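Local coordinates for protein geranyltranstransferase (Legionella pneumophila subsp. pneumophila, PDB 3LOM) that probably makes farnesyl diphosphate, and perhaps longer prenyl diphosphates, by magnesium-dependent condensation of isoprenoid diphosphate units, at residues Q69-L81 / A127-L139. Residues are numbered along the deposited sequence; the frame is centred on the assembly and turned at random.
Sequences QGVLDIIAAALEL and AIEVLLMRLSPLL
Ile74 is a knob in a hole formed by Val130, Leu131, Arg134 and Leu135. Its two branches divide the work. CG2 lies anti to the backbone N and meets CG1 of Val130 at 3.9 Å, near the Val130 carbonyl. The other branch, with chi1 at -58°, carries CD1 toward Arg134 and Leu138, near the C-terminal end of helix 113-135, where it lies 3.7 Å from CB of Arg134 and 3.8 Å from CD1 of Leu138. Arg134 gives this contact its CB. Its chain bends at chi2 (-71°) and leads the guanidinium away to a salt bridge with Glu30.

One turn earlier, Val71 meets Leu135, Leu138 and Leu139 with its two methyls. Its CG1 touches CD2 of Leu135 at 3.8 Å, the two side chains crossing at about a right angle. Leu139 meets Val71 tip to tip, while Leu138 slides past it in the opposite direction. Toward Leu81, small side chains let the helices approach closely at Ala78 and Ala127, whose CA atoms are 4.1 Å apart. CB of Ala78 rests 3.6 Å from CG of Leu131. Leu81 lies against Ala127 with its CB and CD1. No hydrogen bond crosses the interface.

Helix 141-155 lies beyond Leu131 and Leu135, and the second subunit packs on Ile128 and Met133. The axes of the two segments run antiparallel, 165° between their directions, with a closest approach of 8.5 Å, an apolar helix pair of the all-helical isoprenoid synthase fold.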
loop_
_atom_site.group_PDB
_atom_site.type_symbol
_atom_site.label_atom_id
_atom_site.label_comp_id
_atom_site.label_asym_id
_atom_site.label_seq_id
_atom_site.Cartn_x
_atom_site.Cartn_y
_atom_site.Cartn_z
ATOM N N GLN A 69 10.302 -14.202 -18.972
ATOM C CA GLN A 69 9.253 -14.821 -18.165
ATOM C C GLN A 69 9.494 -14.720 -16.658
ATOM O O GLN A 69 8.547 -14.792 -15.881
ATOM C CB GLN A 69 9.004 -16.267 -18.595
ATOM C CG GLN A 69 8.146 -16.379 -19.850
ATOM C CD GLN A 69 7.127 -17.508 -19.769
ATOM O OE1 GLN A 69 6.490 -17.717 -18.733
ATOM N NE2 GLN A 69 6.959 -18.229 -20.871
ATOM N N GLY A 70 10.755 -14.544 -16.266
ATOM C CA GLY A 70 11.131 -14.243 -14.882
ATOM C C GLY A 70 10.569 -12.911 -14.418
ATOM O O GLY A 70 10.011 -12.818 -13.319
ATOM N N VAL A 71 10.715 -11.889 -15.267
ATOM C CA VAL A 71 10.113 -10.556 -15.070
ATOM C C VAL A 71 8.578 -10.642 -14.968
ATOM O O VAL A 71 7.965 -10.033 -14.080
ATOM C CB VAL A 71 10.547 -9.566 -16.204
ATOM C CG1 VAL A 71 9.799 -8.221 -16.122
ATOM C CG2 VAL A 71 12.058 -9.334 -16.173
ATOM N N LEU A 72 7.985 -11.429 -15.864
ATOM C CA LEU A 72 6.546 -11.659 -15.899
ATOM C C LEU A 72 5.976 -12.268 -14.620
ATOM O O LEU A 72 4.895 -11.870 -14.184
ATOM C CB LEU A 72 6.175 -12.519 -17.109
ATOM C CG LEU A 72 6.321 -11.813 -18.461
ATOM C CD1 LEU A 72 5.944 -12.737 -19.611
ATOM C CD2 LEU A 72 5.465 -10.550 -18.473
ATOM N N ASP A 73 6.707 -13.216 -14.028
ATOM C CA ASP A 73 6.344 -13.817 -12.738
ATOM C C ASP A 73 6.156 -12.760 -11.660
ATOM O O ASP A 73 5.168 -12.788 -10.921
ATOM C CB ASP A 73 7.424 -14.803 -12.268
ATOM C CG ASP A 73 7.502 -16.051 -13.126
ATOM O OD1 ASP A 73 6.445 -16.539 -13.582
ATOM O OD2 ASP A 73 8.629 -16.552 -13.334
ATOM N N ILE A 74 7.114 -11.839 -11.597
ATOM C CA ILE A 74 7.160 -10.772 -10.602
ATOM C C ILE A 74 6.008 -9.789 -10.781
ATOM O O ILE A 74 5.310 -9.471 -9.808
ATOM C CB ILE A 74 8.511 -10.022 -10.662
ATOM C CG1 ILE A 74 9.665 -11.002 -10.431
ATOM C CG2 ILE A 74 8.553 -8.884 -9.647
ATOM C CD1 ILE A 74 10.990 -10.558 -11.020
ATOM N N ILE A 75 5.806 -9.335 -12.022
ATOM C CA ILE A 75 4.753 -8.362 -12.345
ATOM C C ILE A 75 3.370 -8.921 -12.031
ATOM O O ILE A 75 2.558 -8.244 -11.390
ATOM C CB ILE A 75 4.835 -7.851 -13.822
ATOM C CG1 ILE A 75 6.161 -7.115 -14.062
ATOM C CG2 ILE A 75 3.641 -6.932 -14.152
ATOM C CD1 ILE A 75 6.374 -6.618 -15.490
ATOM N N ALA A 76 3.136 -10.165 -12.446
ATOM C CA ALA A 76 1.888 -10.888 -12.186
ATOM C C ALA A 76 1.616 -11.168 -10.701
ATOM O O ALA A 76 0.458 -11.229 -10.280
ATOM C CB ALA A 76 1.881 -12.190 -12.962
ATOM N N ALA A 77 2.680 -11.348 -9.921
ATOM C CA ALA A 77 2.553 -11.580 -8.487
ATOM C C ALA A 77 2.098 -10.303 -7.802
ATOM O O ALA A 77 1.157 -10.321 -7.005
ATOM C CB ALA A 77 3.877 -12.058 -7.894
ATOM N N ALA A 78 2.773 -9.203 -8.135
ATOM C CA ALA A 78 2.439 -7.871 -7.635
ATOM C C ALA A 78 1.014 -7.456 -7.977
ATOM O O ALA A 78 0.313 -6.884 -7.144
ATOM C CB ALA A 78 3.414 -6.868 -8.168
ATOM N N LEU A 79 0.579 -7.771 -9.192
ATOM C CA LEU A 79 -0.799 -7.516 -9.591
ATOM C C LEU A 79 -1.833 -8.315 -8.839
ATOM O O LEU A 79 -2.876 -7.769 -8.471
ATOM C CB LEU A 79 -0.988 -7.776 -11.070
ATOM C CG LEU A 79 -1.253 -6.531 -11.889
ATOM C CD1 LEU A 79 -0.978 -6.915 -13.286
ATOM C CD2 LEU A 79 -2.682 -6.025 -11.742
ATOM N N GLU A 80 -1.571 -9.608 -8.642
ATOM C CA GLU A 80 -2.489 -10.448 -7.879
ATOM C C GLU A 80 -2.542 -10.050 -6.425
ATOM O O GLU A 80 -3.618 -10.039 -5.845
ATOM C CB GLU A 80 -2.173 -11.935 -7.994
ATOM C CG GLU A 80 -3.291 -12.756 -8.632
ATOM C CD GLU A 80 -4.687 -12.390 -8.162
ATOM O OE1 GLU A 80 -5.485 -11.898 -8.994
ATOM O OE2 GLU A 80 -4.989 -12.594 -6.970
ATOM N N LEU A 81 -1.384 -9.717 -5.850
ATOM C CA LEU A 81 -1.311 -9.224 -4.474
ATOM C C LEU A 81 -2.142 -7.953 -4.280
ATOM O O LEU A 81 -2.894 -7.852 -3.301
ATOM C CB LEU A 81 0.143 -8.985 -4.041
ATOM C CG LEU A 81 0.997 -10.194 -3.637
ATOM C CD1 LEU A 81 2.470 -9.829 -3.663
ATOM C CD2 LEU A 81 0.604 -10.707 -2.264
ATOM N N ALA A 127 3.219 -6.285 -2.631
ATOM C CA ALA A 127 3.208 -6.078 -4.079
ATOM C C ALA A 127 4.302 -5.116 -4.529
ATOM O O ALA A 127 4.988 -5.374 -5.516
ATOM C CB ALA A 127 1.862 -5.567 -4.512
ATOM N N ILE A 128 4.472 -4.033 -3.773
ATOM C CA ILE A 128 5.505 -3.031 -4.024
ATOM C C ILE A 128 6.907 -3.532 -3.640
ATOM O O ILE A 128 7.857 -3.305 -4.393
ATOM C CB ILE A 128 5.143 -1.695 -3.329
ATOM C CG1 ILE A 128 3.822 -1.172 -3.896
ATOM C CG2 ILE A 128 6.236 -0.646 -3.502
ATOM C CD1 ILE A 128 2.998 -0.397 -2.896
ATOM N N GLU A 129 7.031 -4.220 -2.496
ATOM C CA GLU A 129 8.303 -4.855 -2.077
ATOM C C GLU A 129 8.829 -5.833 -3.127
ATOM O O GLU A 129 9.988 -5.753 -3.525
ATOM C CB GLU A 129 8.156 -5.571 -0.724
ATOM C CG GLU A 129 9.469 -6.110 -0.128
ATOM C CD GLU A 129 9.452 -6.231 1.397
ATOM O OE1 GLU A 129 10.547 -6.298 1.998
ATOM O OE2 GLU A 129 8.362 -6.248 2.005
ATOM N N VAL A 130 7.953 -6.731 -3.573
ATOM C CA VAL A 130 8.243 -7.713 -4.616
ATOM C C VAL A 130 8.727 -7.060 -5.919
ATOM O O VAL A 130 9.697 -7.532 -6.522
ATOM C CB VAL A 130 7.007 -8.616 -4.876
ATOM C CG1 VAL A 130 7.213 -9.533 -6.080
ATOM C CG2 VAL A 130 6.704 -9.439 -3.641
ATOM N N LEU A 131 8.065 -5.978 -6.336
ATOM C CA LEU A 131 8.480 -5.241 -7.530
ATOM C C LEU A 131 9.880 -4.682 -7.361
ATOM O O LEU A 131 10.740 -4.922 -8.194
ATOM C CB LEU A 131 7.509 -4.110 -7.870
ATOM C CG LEU A 131 6.153 -4.477 -8.470
ATOM C CD1 LEU A 131 5.254 -3.256 -8.491
ATOM C CD2 LEU A 131 6.265 -5.092 -9.854
ATOM N N LEU A 132 10.111 -3.974 -6.260
ATOM C CA LEU A 132 11.396 -3.330 -6.020
ATOM C C LEU A 132 12.607 -4.252 -5.826
ATOM O O LEU A 132 13.649 -3.998 -6.430
ATOM C CB LEU A 132 11.302 -2.350 -4.855
ATOM C CG LEU A 132 10.346 -1.163 -4.984
ATOM C CD1 LEU A 132 10.489 -0.323 -3.742
ATOM C CD2 LEU A 132 10.577 -0.335 -6.257
ATOM N N MET A 133 12.491 -5.302 -5.005
ATOM C CA MET A 133 13.636 -6.182 -4.732
ATOM C C MET A 133 13.918 -7.205 -5.847
ATOM O O MET A 133 15.077 -7.488 -6.156
ATOM C CB MET A 133 13.551 -6.841 -3.336
ATOM C CG MET A 133 12.458 -7.896 -3.131
ATOM S SD MET A 133 12.285 -8.461 -1.417
ATOM C CE MET A 133 10.880 -9.568 -1.590
ATOM N N ARG A 134 12.856 -7.746 -6.452
ATOM C CA ARG A 134 13.000 -8.807 -7.460
ATOM C C ARG A 134 13.279 -8.333 -8.891
ATOM O O ARG A 134 13.922 -9.056 -9.657
ATOM C CB ARG A 134 11.801 -9.768 -7.446
ATOM C CG ARG A 134 11.558 -10.479 -6.117
ATOM C CD ARG A 134 12.624 -11.529 -5.830
ATOM N NE ARG A 134 12.473 -12.119 -4.502
ATOM C CZ ARG A 134 11.733 -13.192 -4.230
ATOM N NH1 ARG A 134 11.056 -13.810 -5.194
ATOM N NH2 ARG A 134 11.666 -13.647 -2.987
ATOM N N LEU A 135 12.798 -7.144 -9.256
ATOM C CA LEU A 135 13.054 -6.595 -10.598
ATOM C C LEU A 135 14.435 -5.955 -10.740
ATOM O O LEU A 135 14.979 -5.905 -11.843
ATOM C CB LEU A 135 11.980 -5.580 -11.017
ATOM C CG LEU A 135 10.565 -6.043 -11.375
ATOM C CD1 LEU A 135 9.678 -4.836 -11.621
ATOM C CD2 LEU A 135 10.549 -6.970 -12.577
ATOM N N SER A 136 14.981 -5.469 -9.626
ATOM C CA SER A 136 16.248 -4.736 -9.607
ATOM C C SER A 136 17.517 -5.465 -10.089
ATOM O O SER A 136 18.412 -4.812 -10.630
ATOM C CB SER A 136 16.486 -4.123 -8.227
ATOM O OG SER A 136 15.600 -3.044 -8.018
ATOM N N PRO A 137 17.620 -6.800 -9.890
ATOM C CA PRO A 137 18.763 -7.412 -10.580
ATOM C C PRO A 137 18.507 -7.669 -12.072
ATOM O O PRO A 137 19.460 -7.877 -12.827
ATOM C CB PRO A 137 18.955 -8.747 -9.838
ATOM C CG PRO A 137 18.154 -8.626 -8.572
ATOM C CD PRO A 137 17.013 -7.740 -8.925
ATOM N N LEU A 138 17.242 -7.630 -12.492
ATOM C CA LEU A 138 16.861 -8.023 -13.853
ATOM C C LEU A 138 16.676 -6.869 -14.848
ATOM O O LEU A 138 16.947 -7.029 -16.041
ATOM C CB LEU A 138 15.595 -8.887 -13.827
ATOM C CG LEU A 138 15.530 -10.082 -12.867
ATOM C CD1 LEU A 138 14.197 -10.797 -13.025
ATOM C CD2 LEU A 138 16.691 -11.061 -13.077
ATOM N N LEU A 139 16.212 -5.722 -14.358
ATOM C CA LEU A 139 15.888 -4.573 -15.206
ATOM C C LEU A 139 16.647 -3.327 -14.748
ATOM O O LEU A 139 17.047 -3.246 -13.581
ATOM C CB LEU A 139 14.375 -4.318 -15.175
ATOM C CG LEU A 139 13.436 -4.768 -16.307
ATOM C CD1 LEU A 139 13.941 -5.942 -17.140
ATOM C CD2 LEU A 139 12.044 -5.062 -15.759
#